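Local coordinates for protein 7beta-hydroxysteroid dehydrogenase (Collinsella aerofaciens ATCC 25986, PDB 5GT9) that catalyses the NADPH-dependent reduction of the 7-oxo group of 7-oxolithocholate to give ursodeoxycholate, working as a homodimeric short-chain dehydrogenase, at residues 8-13 against 34-39; 182-187 against 229-234; 188-193 against 211-216. All blocks are in the same frame, centred on the assembly; numbering follows the deposited sequence.

Contact 1. Residues 8-13 against 34-39. With NAP (NADP nicotinamide-adenine-dinucleotide phosphate), chain D.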
loop_
_atom_site.group_PDB
_atom_site.type_symbol
_atom_site.label_atom_id
_atom_site.label_comp_id
_atom_site.label_asym_id
_atom_site.label_seq_id
_atom_site.Cartn_x
_atom_site.Cartn_y
_atom_site.Cartn_z
ATOM N N GLY B 8 13.234 -0.779 32.296
ATOM C CA GLY B 8 13.637 0.368 33.040
ATOM C C GLY B 8 12.513 1.326 33.364
ATOM O O GLY B 8 11.414 1.144 32.920
ATOM N N GLU B 9 12.844 2.376 34.114
ATOM C CA GLU B 9 11.881 3.295 34.625
ATOM C C GLU B 9 11.354 4.271 33.593
ATOM O O GLU B 9 10.176 4.601 33.623
ATOM C CB GLU B 9 12.457 4.104 35.798
ATOM C CG GLU B 9 12.819 3.260 37.001
ATOM C CD GLU B 9 13.426 4.101 38.123
ATOM O OE1 GLU B 9 13.181 5.333 38.176
ATOM O OE2 GLU B 9 14.147 3.514 38.957
ATOM N N TRP B 10 12.227 4.741 32.693
ATOM C CA TRP B 10 11.893 5.835 31.770
ATOM C C TRP B 10 12.062 5.421 30.327
ATOM O O TRP B 10 13.022 4.716 29.971
ATOM C CB TRP B 10 12.798 7.041 31.996
ATOM C CG TRP B 10 12.461 7.839 33.238
ATOM C CD1 TRP B 10 12.881 7.569 34.529
ATOM C CD2 TRP B 10 11.684 9.024 33.302
ATOM N NE1 TRP B 10 12.398 8.526 35.393
ATOM C CE2 TRP B 10 11.631 9.420 34.674
ATOM C CE3 TRP B 10 10.966 9.774 32.356
ATOM C CZ2 TRP B 10 10.919 10.541 35.088
ATOM C CZ3 TRP B 10 10.276 10.899 32.764
ATOM C CH2 TRP B 10 10.223 11.259 34.135
ATOM N N GLY B 11 11.112 5.802 29.502
ATOM C CA GLY B 11 11.263 5.587 28.045
ATOM C C GLY B 11 11.275 6.913 27.321
ATOM O O GLY B 11 10.657 7.897 27.719
ATOM N N LEU B 12 12.028 6.939 26.228
ATOM C CA LEU B 12 12.315 8.175 25.491
ATOM C C LEU B 12 11.670 8.101 24.074
ATOM O O LEU B 12 12.053 7.248 23.286
ATOM C CB LEU B 12 13.820 8.307 25.388
ATOM C CG LEU B 12 14.419 9.404 24.471
ATOM C CD1 LEU B 12 13.999 10.767 24.985
ATOM C CD2 LEU B 12 15.956 9.225 24.512
ATOM N N ILE B 13 10.759 9.008 23.784
ATOM C CA ILE B 13 10.051 9.041 22.483
ATOM C C ILE B 13 10.634 10.211 21.720
ATOM O O ILE B 13 10.369 11.354 22.025
ATOM C CB ILE B 13 8.512 9.080 22.599
ATOM C CG1 ILE B 13 8.044 7.970 23.571
ATOM C CG2 ILE B 13 7.853 8.919 21.241
ATOM C CD1 ILE B 13 8.543 6.560 23.287
ATOM N N ASN B 34 7.641 5.829 32.843
ATOM C CA ASN B 34 7.596 7.288 32.792
ATOM C C ASN B 34 8.127 7.663 31.403
ATOM O O ASN B 34 8.854 6.837 30.800
ATOM C CB ASN B 34 8.506 7.897 33.856
ATOM C CG ASN B 34 8.074 7.512 35.271
ATOM O OD1 ASN B 34 6.881 7.395 35.574
ATOM N ND2 ASN B 34 9.061 7.297 36.124
ATOM N N VAL B 35 7.682 8.803 30.896
ATOM C CA VAL B 35 7.889 9.205 29.488
ATOM C C VAL B 35 8.680 10.500 29.319
ATOM O O VAL B 35 8.252 11.583 29.776
ATOM C CB VAL B 35 6.541 9.332 28.753
ATOM C CG1 VAL B 35 6.719 9.452 27.254
ATOM C CG2 VAL B 35 5.673 8.118 29.056
ATOM N N VAL B 36 9.811 10.400 28.625
ATOM C CA VAL B 36 10.458 11.599 28.098
ATOM C C VAL B 36 9.970 11.807 26.673
ATOM O O VAL B 36 10.113 10.912 25.825
ATOM C CB VAL B 36 11.987 11.480 28.101
ATOM C CG1 VAL B 36 12.587 12.816 27.686
ATOM C CG2 VAL B 36 12.508 11.013 29.443
ATOM N N MET B 37 9.309 12.913 26.453
ATOM C CA MET B 37 8.661 13.219 25.207
ATOM C C MET B 37 9.409 14.369 24.552
ATOM O O MET B 37 9.447 15.467 25.094
ATOM C CB MET B 37 7.188 13.595 25.463
ATOM C CG MET B 37 6.438 12.609 26.349
ATOM S SD MET B 37 4.972 13.243 27.213
ATOM C CE MET B 37 4.607 14.643 26.230
ATOM N N VAL B 38 9.954 14.137 23.377
ATOM C CA VAL B 38 10.743 15.082 22.639
ATOM C C VAL B 38 10.104 15.434 21.291
ATOM O O VAL B 38 9.668 14.560 20.517
ATOM C CB VAL B 38 12.131 14.546 22.350
ATOM C CG1 VAL B 38 12.997 15.604 21.697
ATOM C CG2 VAL B 38 12.782 13.945 23.597
ATOM N N GLY B 39 10.047 16.738 21.035
ATOM C CA GLY B 39 9.448 17.286 19.837
ATOM C C GLY B 39 9.648 18.776 19.756
ATOM O O GLY B 39 10.258 19.387 20.622
HETATM P PA NAP D . 4.147 11.648 13.244
HETATM O O1A NAP D . 3.727 10.264 13.671
HETATM O O2A NAP D . 3.224 12.781 13.578
HETATM O O5B NAP D . 5.559 12.010 13.924
HETATM C C5B NAP D . 5.626 12.159 15.325
HETATM C C4B NAP D . 6.195 13.520 15.713
HETATM O O4B NAP D . 7.587 13.636 15.502
HETATM C C3B NAP D . 5.565 14.650 14.941
HETATM O O3B NAP D . 4.258 14.892 15.409
HETATM C C2B NAP D . 6.564 15.759 15.142
HETATM O O2B NAP D . 6.020 16.691 16.119
HETATM C C1B NAP D . 7.835 15.010 15.566
HETATM N N9A NAP D . 8.901 15.519 14.729
HETATM C C8A NAP D . 8.933 15.622 13.353
HETATM N N7A NAP D . 10.064 16.217 12.978
HETATM C C5A NAP D . 10.779 16.499 14.061
HETATM C C6A NAP D . 11.999 17.184 14.331
HETATM N N6A NAP D . 12.817 17.650 13.316
HETATM N N1A NAP D . 12.377 17.232 15.603
HETATM C C2A NAP D . 11.632 16.767 16.642
HETATM N N3A NAP D . 10.485 16.157 16.460
HETATM C C4A NAP D . 10.015 16.012 15.212
HETATM O O3 NAP D . 4.683 11.875 11.738
HETATM P PN NAP D . 4.715 10.910 10.463
HETATM O O1N NAP D . 5.138 11.783 9.273
HETATM O O2N NAP D . 3.410 10.142 10.464
HETATM O O5D NAP D . 6.011 10.007 10.749
HETATM C C5D NAP D . 6.066 9.136 11.881
HETATM C C4D NAP D . 6.949 7.947 11.482
HETATM O O4D NAP D . 6.160 7.010 10.731
HETATM C C3D NAP D . 8.142 8.304 10.622
HETATM O O3D NAP D . 9.297 7.612 11.055
HETATM C C2D NAP D . 7.731 7.904 9.229
HETATM O O2D NAP D . 8.806 7.634 8.339
HETATM C C1D NAP D . 6.808 6.709 9.497
HETATM N N1N NAP D . 5.841 6.544 8.390
HETATM C C2N NAP D . 4.647 7.192 8.460
HETATM C C3N NAP D . 3.743 7.089 7.420
HETATM C C7N NAP D . 2.409 7.746 7.454
HETATM O O7N NAP D . 1.636 7.374 6.598
HETATM N N7N NAP D . 2.038 8.610 8.453
HETATM C C4N NAP D . 4.055 6.276 6.342
HETATM C C5N NAP D . 5.241 5.559 6.322
HETATM C C6N NAP D . 6.157 5.758 7.362
HETATM P P2B NAP D . 6.636 18.211 16.252
HETATM O O1X NAP D . 5.949 18.834 17.474
HETATM O O2X NAP D . 8.075 18.187 16.417
HETATM O O3X NAP D . 6.121 18.913 15.002
#
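Asn34 sets its CB squarely over the six-membered ring of Trp10, 3.3 Å from the ring centroid and only 9° off the normal, a CH-pi contact in which the methylene is the bump and the indole face the seat. The indole reaches it because CG lies anti to the carbonyl carbon, beside the backbone N, and the ring swings over the neighbouring strand. The Asn34 amide is turned 61° from the indole plane, and its OD1 points elsewhere, to the N of Glu59. Farther along the same face, CG2 of Val36 comes obliquely to CE3 of Trp10 at 3.5 Å, while its other methyl, CG1, meets CD1 of Leu12 at 3.7 Å. Val36 therefore fills the hollow between the indole and the leucine. CD1 of Leu12 also meets CG2 of Val38 at 3.7 Å, so this methyl sits against both valines.

The backbones carrying these shapes are parallel, 24° apart in direction, and belong to the first beta-alpha-beta unit of the Rossmann fold, joined by helix 19-30. Five hydrogen bonds set the register; the one from Ile13 N to Val36 O is nearly straight. On the reverse face Gly11 presents no side chain beside Val35, and CG1 of Ile13 is in looser contact with CG1 of Val35, at 4.2 Å. Ile13 also packs on Phe24, Cys25 and Ile28 of helix 19-30. At the far end of strand 34-39, CA of Gly39 passes 3.7 Å from N3A of the NADP adenine.

Contact 2. Residues 182-187 against 229-234. With NAP (NADP nicotinamide-adenine-dinucleotide phosphate), chain D.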
loop_
_atom_site.group_PDB
_atom_site.type_symbol
_atom_site.label_atom_id
_atom_site.label_comp_id
_atom_site.label_asym_id
_atom_site.label_seq_id
_atom_site.Cartn_x
_atom_site.Cartn_y
_atom_site.Cartn_z
ATOM N N GLU B 182 14.149 -3.758 17.834
ATOM C CA GLU B 182 13.286 -4.058 16.703
ATOM C C GLU B 182 13.165 -2.801 15.826
ATOM O O GLU B 182 13.205 -1.687 16.337
ATOM C CB GLU B 182 11.876 -4.409 17.177
ATOM C CG GLU B 182 10.926 -4.860 16.093
ATOM C CD GLU B 182 9.504 -4.887 16.573
ATOM O OE1 GLU B 182 9.248 -5.315 17.737
ATOM O OE2 GLU B 182 8.623 -4.399 15.807
ATOM N N VAL B 183 12.998 -3.026 14.533
ATOM C CA VAL B 183 12.565 -1.938 13.629
ATOM C C VAL B 183 11.206 -2.335 13.144
ATOM O O VAL B 183 11.007 -3.491 12.719
ATOM C CB VAL B 183 13.586 -1.667 12.474
ATOM C CG1 VAL B 183 14.070 -2.909 11.751
ATOM C CG2 VAL B 183 13.019 -0.656 11.487
ATOM N N ILE B 184 10.307 -1.375 13.158
ATOM C CA ILE B 184 8.960 -1.575 12.564
ATOM C C ILE B 184 8.783 -0.585 11.429
ATOM O O ILE B 184 9.033 0.644 11.584
ATOM C CB ILE B 184 7.819 -1.444 13.609
ATOM C CG1 ILE B 184 6.483 -1.893 12.912
ATOM C CG2 ILE B 184 7.746 -0.059 14.187
ATOM C CD1 ILE B 184 5.518 -2.610 13.791
ATOM N N THR B 185 8.448 -1.149 10.259
ATOM C CA THR B 185 8.414 -0.436 8.976
ATOM C C THR B 185 6.941 -0.152 8.682
ATOM O O THR B 185 6.146 -1.082 8.608
ATOM C CB THR B 185 9.029 -1.295 7.875
ATOM O OG1 THR B 185 10.442 -1.432 8.146
ATOM C CG2 THR B 185 8.831 -0.669 6.520
ATOM N N LEU B 186 6.573 1.138 8.694
ATOM C CA LEU B 186 5.213 1.540 8.417
ATOM C C LEU B 186 4.930 1.815 6.938
ATOM O O LEU B 186 5.773 2.278 6.202
ATOM C CB LEU B 186 4.901 2.818 9.233
ATOM C CG LEU B 186 5.090 2.730 10.743
ATOM C CD1 LEU B 186 4.429 3.910 11.451
ATOM C CD2 LEU B 186 4.727 1.443 11.375
ATOM N N GLY B 187 3.691 1.530 6.552
ATOM C CA GLY B 187 3.106 2.101 5.380
ATOM C C GLY B 187 2.192 3.220 5.798
ATOM O O GLY B 187 2.317 3.800 6.883
ATOM N N LEU B 229 12.860 -9.303 14.495
ATOM C CA LEU B 229 13.851 -8.250 14.418
ATOM C C LEU B 229 13.352 -7.114 13.516
ATOM O O LEU B 229 13.500 -5.955 13.880
ATOM C CB LEU B 229 15.186 -8.758 13.866
ATOM C CG LEU B 229 15.750 -9.966 14.601
ATOM C CD1 LEU B 229 17.125 -10.307 14.044
ATOM C CD2 LEU B 229 15.794 -9.768 16.097
ATOM N N SER B 230 12.781 -7.483 12.378
ATOM C CA SER B 230 12.361 -6.486 11.382
ATOM C C SER B 230 10.949 -6.821 10.955
ATOM O O SER B 230 10.708 -7.870 10.375
ATOM C CB SER B 230 13.293 -6.561 10.163
ATOM O OG SER B 230 13.029 -5.491 9.250
ATOM N N VAL B 231 10.035 -5.950 11.338
ATOM C CA VAL B 231 8.596 -6.188 11.213
ATOM C C VAL B 231 8.059 -5.120 10.286
ATOM O O VAL B 231 8.477 -3.956 10.375
ATOM C CB VAL B 231 7.941 -6.009 12.581
ATOM C CG1 VAL B 231 6.412 -6.111 12.498
ATOM C CG2 VAL B 231 8.443 -7.087 13.516
ATOM N N ILE B 232 7.126 -5.516 9.433
ATOM C CA ILE B 232 6.365 -4.579 8.572
ATOM C C ILE B 232 4.953 -4.550 9.137
ATOM O O ILE B 232 4.293 -5.590 9.251
ATOM C CB ILE B 232 6.368 -5.057 7.116
ATOM C CG1 ILE B 232 7.806 -5.073 6.557
ATOM C CG2 ILE B 232 5.506 -4.162 6.262
ATOM C CD1 ILE B 232 7.998 -5.903 5.304
ATOM N N ALA B 233 4.483 -3.356 9.547
ATOM C CA ALA B 233 3.236 -3.240 10.250
ATOM C C ALA B 233 2.073 -3.537 9.299
ATOM O O ALA B 233 1.960 -2.929 8.227
ATOM C CB ALA B 233 3.072 -1.843 10.837
ATOM N N GLY B 234 1.230 -4.449 9.745
ATOM C CA GLY B 234 -0.022 -4.798 9.053
ATOM C C GLY B 234 0.209 -5.888 8.013
ATOM O O GLY B 234 1.158 -5.848 7.246
HETATM P PA NAP D . 4.147 11.648 13.244
HETATM O O1A NAP D . 3.727 10.264 13.671
HETATM O O2A NAP D . 3.224 12.781 13.578
HETATM O O5B NAP D . 5.559 12.010 13.924
HETATM C C5B NAP D . 5.626 12.159 15.325
HETATM C C4B NAP D . 6.195 13.520 15.713
HETATM O O4B NAP D . 7.587 13.636 15.502
HETATM C C3B NAP D . 5.565 14.650 14.941
HETATM O O3B NAP D . 4.258 14.892 15.409
HETATM C C2B NAP D . 6.564 15.759 15.142
HETATM O O2B NAP D . 6.020 16.691 16.119
HETATM C C1B NAP D . 7.835 15.010 15.566
HETATM N N9A NAP D . 8.901 15.519 14.729
HETATM C C8A NAP D . 8.933 15.622 13.353
HETATM N N7A NAP D . 10.064 16.217 12.978
HETATM C C5A NAP D . 10.779 16.499 14.061
HETATM C C6A NAP D . 11.999 17.184 14.331
HETATM N N6A NAP D . 12.817 17.650 13.316
HETATM N N1A NAP D . 12.377 17.232 15.603
HETATM C C2A NAP D . 11.632 16.767 16.642
HETATM N N3A NAP D . 10.485 16.157 16.460
HETATM C C4A NAP D . 10.015 16.012 15.212
HETATM O O3 NAP D . 4.683 11.875 11.738
HETATM P PN NAP D . 4.715 10.910 10.463
HETATM O O1N NAP D . 5.138 11.783 9.273
HETATM O O2N NAP D . 3.410 10.142 10.464
HETATM O O5D NAP D . 6.011 10.007 10.749
HETATM C C5D NAP D . 6.066 9.136 11.881
HETATM C C4D NAP D . 6.949 7.947 11.482
HETATM O O4D NAP D . 6.160 7.010 10.731
HETATM C C3D NAP D . 8.142 8.304 10.622
HETATM O O3D NAP D . 9.297 7.612 11.055
HETATM C C2D NAP D . 7.731 7.904 9.229
HETATM O O2D NAP D . 8.806 7.634 8.339
HETATM C C1D NAP D . 6.808 6.709 9.497
HETATM N N1N NAP D . 5.841 6.544 8.390
HETATM C C2N NAP D . 4.647 7.192 8.460
HETATM C C3N NAP D . 3.743 7.089 7.420
HETATM C C7N NAP D . 2.409 7.746 7.454
HETATM O O7N NAP D . 1.636 7.374 6.598
HETATM N N7N NAP D . 2.038 8.610 8.453
HETATM C C4N NAP D . 4.055 6.276 6.342
HETATM C C5N NAP D . 5.241 5.559 6.322
HETATM C C6N NAP D . 6.157 5.758 7.362
HETATM P P2B NAP D . 6.636 18.211 16.252
HETATM O O1X NAP D . 5.949 18.834 17.474
HETATM O O2X NAP D . 8.075 18.187 16.417
HETATM O O3X NAP D . 6.121 18.913 15.002
HETATM O O HOH W 1 11.016 -3.630 9.033
#
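Val183 and Thr185 exchange four backbone hydrogen bonds with residues 229-234, which become the last parallel strand of the Rossmann sheet within this chain. Val183 N donates to Leu229 O and Val183 O accepts from Val231 N, the latter with an N-H...O angle of 173°; Thr185 repeats the pattern, its N reaching Val231 O at 2.8 Å and its O receiving Ala233 N. Two bonds at each of these residues, with strand directions 21° apart, mark a regular parallel ladder.

Apolar packing occupies the face that carries Ile184 and Val231. CG1 of Ile184 is turned away from its own backbone N (chi1 -171°), which carries CD1 across to CG1 of Val231 at 3.8 Å and to CB of Ala233 at 3.9 Å. CD2 of Leu186 meets the same Ala233 CB at 3.7 Å, while CD1 of Leu186 faces the ribose oxygen O4D of NADP. Ala221 and Cys217 of helix 214-224 lie against this face.

Polar side chains behave differently on the two faces. Beside Val183 and Ser230, one water donates to Ser230 OG and, at 2.9 Å, to Val231 O, and it also lies close to Thr185 OG1; Ser230 OG has a further partner in Glu168. The extended Glu182 instead lays OE2 against CG2 of Val231 at 3.5 Å, and this buried oxygen has no polar partner in the model.

With apolar Val231 against OE2 and no polar partner for it, the pKa of Glu182 would probably be raised. At the other end, the turn just past the strand brings the Gly187 carbonyl to the cofactor: Gly187 O lies over one face of the nicotinamide ring, 3.1 Å from C4N, the carbon that carries the hydride.

Contact 3. Residues 188-193 against 211-216. With NAP (NADP nicotinamide-adenine-dinucleotide phosphate), chain D.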
loop_
_atom_site.group_PDB
_atom_site.type_symbol
_atom_site.label_atom_id
_atom_site.label_comp_id
_atom_site.label_asym_id
_atom_site.label_seq_id
_atom_site.Cartn_x
_atom_site.Cartn_y
_atom_site.Cartn_z
ATOM N N THR B 188 1.220 3.497 4.935
ATOM C CA THR B 188 0.251 4.554 5.232
ATOM C C THR B 188 -0.448 4.386 6.567
ATOM O O THR B 188 -1.137 3.403 6.816
ATOM C CB THR B 188 -0.808 4.597 4.088
ATOM O OG1 THR B 188 -0.103 4.647 2.861
ATOM C CG2 THR B 188 -1.633 5.849 4.187
ATOM N N THR B 189 -0.359 5.448 7.365
ATOM C CA THR B 189 -0.772 5.435 8.748
ATOM C C THR B 189 -1.474 6.764 9.053
ATOM O O THR B 189 -1.036 7.802 8.561
ATOM C CB THR B 189 0.474 5.329 9.653
ATOM O OG1 THR B 189 1.180 4.142 9.287
ATOM C CG2 THR B 189 0.072 5.214 11.123
ATOM N N LEU B 190 -2.554 6.699 9.818
ATOM C CA LEU B 190 -3.405 7.897 10.074
ATOM C C LEU B 190 -2.748 8.870 11.052
ATOM O O LEU B 190 -3.053 8.846 12.237
ATOM C CB LEU B 190 -4.761 7.485 10.668
ATOM C CG LEU B 190 -5.660 6.577 9.822
ATOM C CD1 LEU B 190 -6.854 6.062 10.603
ATOM C CD2 LEU B 190 -6.117 7.301 8.567
ATOM N N THR B 191 -1.841 9.670 10.567
ATOM C CA THR B 191 -1.217 10.726 11.378
ATOM C C THR B 191 -1.595 12.042 10.665
ATOM O O THR B 191 -2.073 12.014 9.541
ATOM C CB THR B 191 0.293 10.590 11.414
ATOM O OG1 THR B 191 0.840 10.774 10.109
ATOM C CG2 THR B 191 0.728 9.158 11.926
ATOM N N PRO B 192 -1.389 13.179 11.323
ATOM C CA PRO B 192 -1.651 14.467 10.644
ATOM C C PRO B 192 -0.933 14.591 9.315
ATOM O O PRO B 192 -1.519 15.116 8.349
ATOM C CB PRO B 192 -1.131 15.477 11.665
ATOM C CG PRO B 192 -1.372 14.826 12.968
ATOM C CD PRO B 192 -1.091 13.365 12.760
ATOM N N SER B 193 0.327 14.163 9.252
ATOM C CA SER B 193 1.064 14.206 7.965
ATOM C C SER B 193 0.294 13.532 6.836
ATOM O O SER B 193 0.198 14.078 5.727
ATOM C CB SER B 193 2.426 13.535 8.082
ATOM O OG SER B 193 3.284 14.258 8.935
ATOM N N ALA B 211 -5.696 2.722 5.520
ATOM C CA ALA B 211 -4.522 3.112 6.319
ATOM C C ALA B 211 -4.572 2.422 7.660
ATOM O O ALA B 211 -5.639 2.153 8.180
ATOM C CB ALA B 211 -4.485 4.628 6.520
ATOM N N LEU B 212 -3.415 2.237 8.296
ATOM C CA LEU B 212 -3.425 1.725 9.633
ATOM C C LEU B 212 -3.530 2.838 10.676
ATOM O O LEU B 212 -3.144 3.940 10.393
ATOM C CB LEU B 212 -2.138 0.957 9.895
ATOM C CG LEU B 212 -1.879 -0.173 8.881
ATOM C CD1 LEU B 212 -0.686 -0.961 9.334
ATOM C CD2 LEU B 212 -3.094 -1.064 8.740
ATOM N N THR B 213 -4.042 2.548 11.873
ATOM C CA THR B 213 -4.005 3.525 12.939
ATOM C C THR B 213 -2.627 3.481 13.589
ATOM O O THR B 213 -1.981 2.410 13.583
ATOM C CB THR B 213 -5.052 3.273 14.032
ATOM O OG1 THR B 213 -4.777 2.034 14.718
ATOM C CG2 THR B 213 -6.447 3.258 13.374
ATOM N N PRO B 214 -2.201 4.620 14.160
ATOM C CA PRO B 214 -0.904 4.582 14.873
ATOM C C PRO B 214 -0.933 3.539 15.981
ATOM O O PRO B 214 0.080 2.819 16.222
ATOM C CB PRO B 214 -0.743 6.027 15.390
ATOM C CG PRO B 214 -1.518 6.878 14.475
ATOM C CD PRO B 214 -2.676 6.001 13.994
ATOM N N GLU B 215 -2.033 3.439 16.723
ATOM C CA GLU B 215 -2.156 2.464 17.796
ATOM C C GLU B 215 -1.872 1.058 17.353
ATOM O O GLU B 215 -1.131 0.362 18.037
ATOM C CB GLU B 215 -3.529 2.484 18.412
ATOM C CG GLU B 215 -3.736 3.701 19.290
ATOM C CD GLU B 215 -4.436 4.877 18.584
ATOM O OE1 GLU B 215 -4.418 4.984 17.324
ATOM O OE2 GLU B 215 -4.976 5.734 19.331
ATOM N N GLU B 216 -2.523 0.621 16.264
ATOM C CA GLU B 216 -2.265 -0.746 15.831
ATOM C C GLU B 216 -0.784 -0.985 15.434
ATOM O O GLU B 216 -0.254 -2.135 15.657
ATOM C CB GLU B 216 -3.290 -1.243 14.787
ATOM C CG GLU B 216 -3.161 -0.716 13.363
ATOM C CD GLU B 216 -4.537 -0.589 12.705
ATOM O OE1 GLU B 216 -5.547 -0.924 13.348
ATOM O OE2 GLU B 216 -4.625 -0.134 11.569
HETATM P PA NAP D . 4.147 11.648 13.244
HETATM O O1A NAP D . 3.727 10.264 13.671
HETATM O O2A NAP D . 3.224 12.781 13.578
HETATM O O5B NAP D . 5.559 12.010 13.924
HETATM C C5B NAP D . 5.626 12.159 15.325
HETATM C C4B NAP D . 6.195 13.520 15.713
HETATM O O4B NAP D . 7.587 13.636 15.502
HETATM C C3B NAP D . 5.565 14.650 14.941
HETATM O O3B NAP D . 4.258 14.892 15.409
HETATM C C2B NAP D . 6.564 15.759 15.142
HETATM O O2B NAP D . 6.020 16.691 16.119
HETATM C C1B NAP D . 7.835 15.010 15.566
HETATM N N9A NAP D . 8.901 15.519 14.729
HETATM C C8A NAP D . 8.933 15.622 13.353
HETATM N N7A NAP D . 10.064 16.217 12.978
HETATM C C5A NAP D . 10.779 16.499 14.061
HETATM C C6A NAP D . 11.999 17.184 14.331
HETATM N N6A NAP D . 12.817 17.650 13.316
HETATM N N1A NAP D . 12.377 17.232 15.603
HETATM C C2A NAP D . 11.632 16.767 16.642
HETATM N N3A NAP D . 10.485 16.157 16.460
HETATM C C4A NAP D . 10.015 16.012 15.212
HETATM O O3 NAP D . 4.683 11.875 11.738
HETATM P PN NAP D . 4.715 10.910 10.463
HETATM O O1N NAP D . 5.138 11.783 9.273
HETATM O O2N NAP D . 3.410 10.142 10.464
HETATM O O5D NAP D . 6.011 10.007 10.749
HETATM C C5D NAP D . 6.066 9.136 11.881
HETATM C C4D NAP D . 6.949 7.947 11.482
HETATM O O4D NAP D . 6.160 7.010 10.731
HETATM C C3D NAP D . 8.142 8.304 10.622
HETATM O O3D NAP D . 9.297 7.612 11.055
HETATM C C2D NAP D . 7.731 7.904 9.229
HETATM O O2D NAP D . 8.806 7.634 8.339
HETATM C C1D NAP D . 6.808 6.709 9.497
HETATM N N1N NAP D . 5.841 6.544 8.390
HETATM C C2N NAP D . 4.647 7.192 8.460
HETATM C C3N NAP D . 3.743 7.089 7.420
HETATM C C7N NAP D . 2.409 7.746 7.454
HETATM O O7N NAP D . 1.636 7.374 6.598
HETATM N N7N NAP D . 2.038 8.610 8.453
HETATM C C4N NAP D . 4.055 6.276 6.342
HETATM C C5N NAP D . 5.241 5.559 6.322
HETATM C C6N NAP D . 6.157 5.758 7.362
HETATM P P2B NAP D . 6.636 18.211 16.252
HETATM O O1X NAP D . 5.949 18.834 17.474
HETATM O O2X NAP D . 8.075 18.187 16.417
HETATM O O3X NAP D . 6.121 18.913 15.002
#
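The loop that follows the sixth strand of the Rossmann sheet holds the nicotinamide end of NADP, and residues 188-193 of that loop are backed by residues 211-216 at the start of helix 214-224. A single backbone bridge joins them: Leu212 N donates to Thr188 O at 3.0 Å, and Leu212 O accepts from Leu190 N at 2.9 Å in a bond almost collinear with the carbonyl (173°).

Thr189, between these two bonds, turns its own N and O to the cofactor carboxamide. Its N gives a hydrogen bond to O7N (2.9 Å), and its O receives a weak one from N7N (3.2 Å), so both ends of the amide group are read by one residue. CG2 of Thr189 rests near Leu212 O and Pro214, whereas OG1 bonds back to Gly187 O. Leu190 is the centre of an inverse gamma turn. Its CD2 meets Ala211 CB at 3.7 Å, its CD1 comes obliquely to CG2 of Thr213, and the ring carbon CG of Pro214 lies 3.4 Å from Leu190 O. Replacing Leu190 by an alanine would probably leave the Ala211 and Thr213 methyls without their apolar partner and weaken the backing of the turn.

In Thr191, the N-cap of helix 192-195, a chi1 of 64° places OG1 between the backbone N and the carbonyl carbon; this directs the hydroxyl at the cofactor, where it donates a hydrogen bond to phosphate oxygen O2N at 2.7 Å. Across the contact, Thr213 and Glu216 form a capping box: Glu216 N donates to Thr213 OG1, and a weak bond returns from Thr213 N to Glu216 OE2.

The pair of bonds from Thr189, one of them weak, probably favours one orientation of the carboxamide and so is likely to help hold the nicotinamide in place beside the active site.

All three contacts touch the same NADP molecule, at different points along it. Contact 1 lies near the adenine, and its centre is about 21 Å from the centres of both contacts 2 and 3, with nearest atoms about 11 Å apart; contacts 1 and 2 are connected through the shared parallel sheet. Contacts 2 and 3 adjoin, their centres about 13 Å apart, and meet where CD1 of Leu212 packs 3.5 Å from Ala233 O. In sequence, strand 179-186 runs on into residues 188-193, and helix 214-224 leads to strand 230-232, so contact 3 falls within the excursion that contact 2 closes. Thr185 and Thr189 have side chains about 5 and 8 Å from that of Ser143, the inferred transition-state stabiliser.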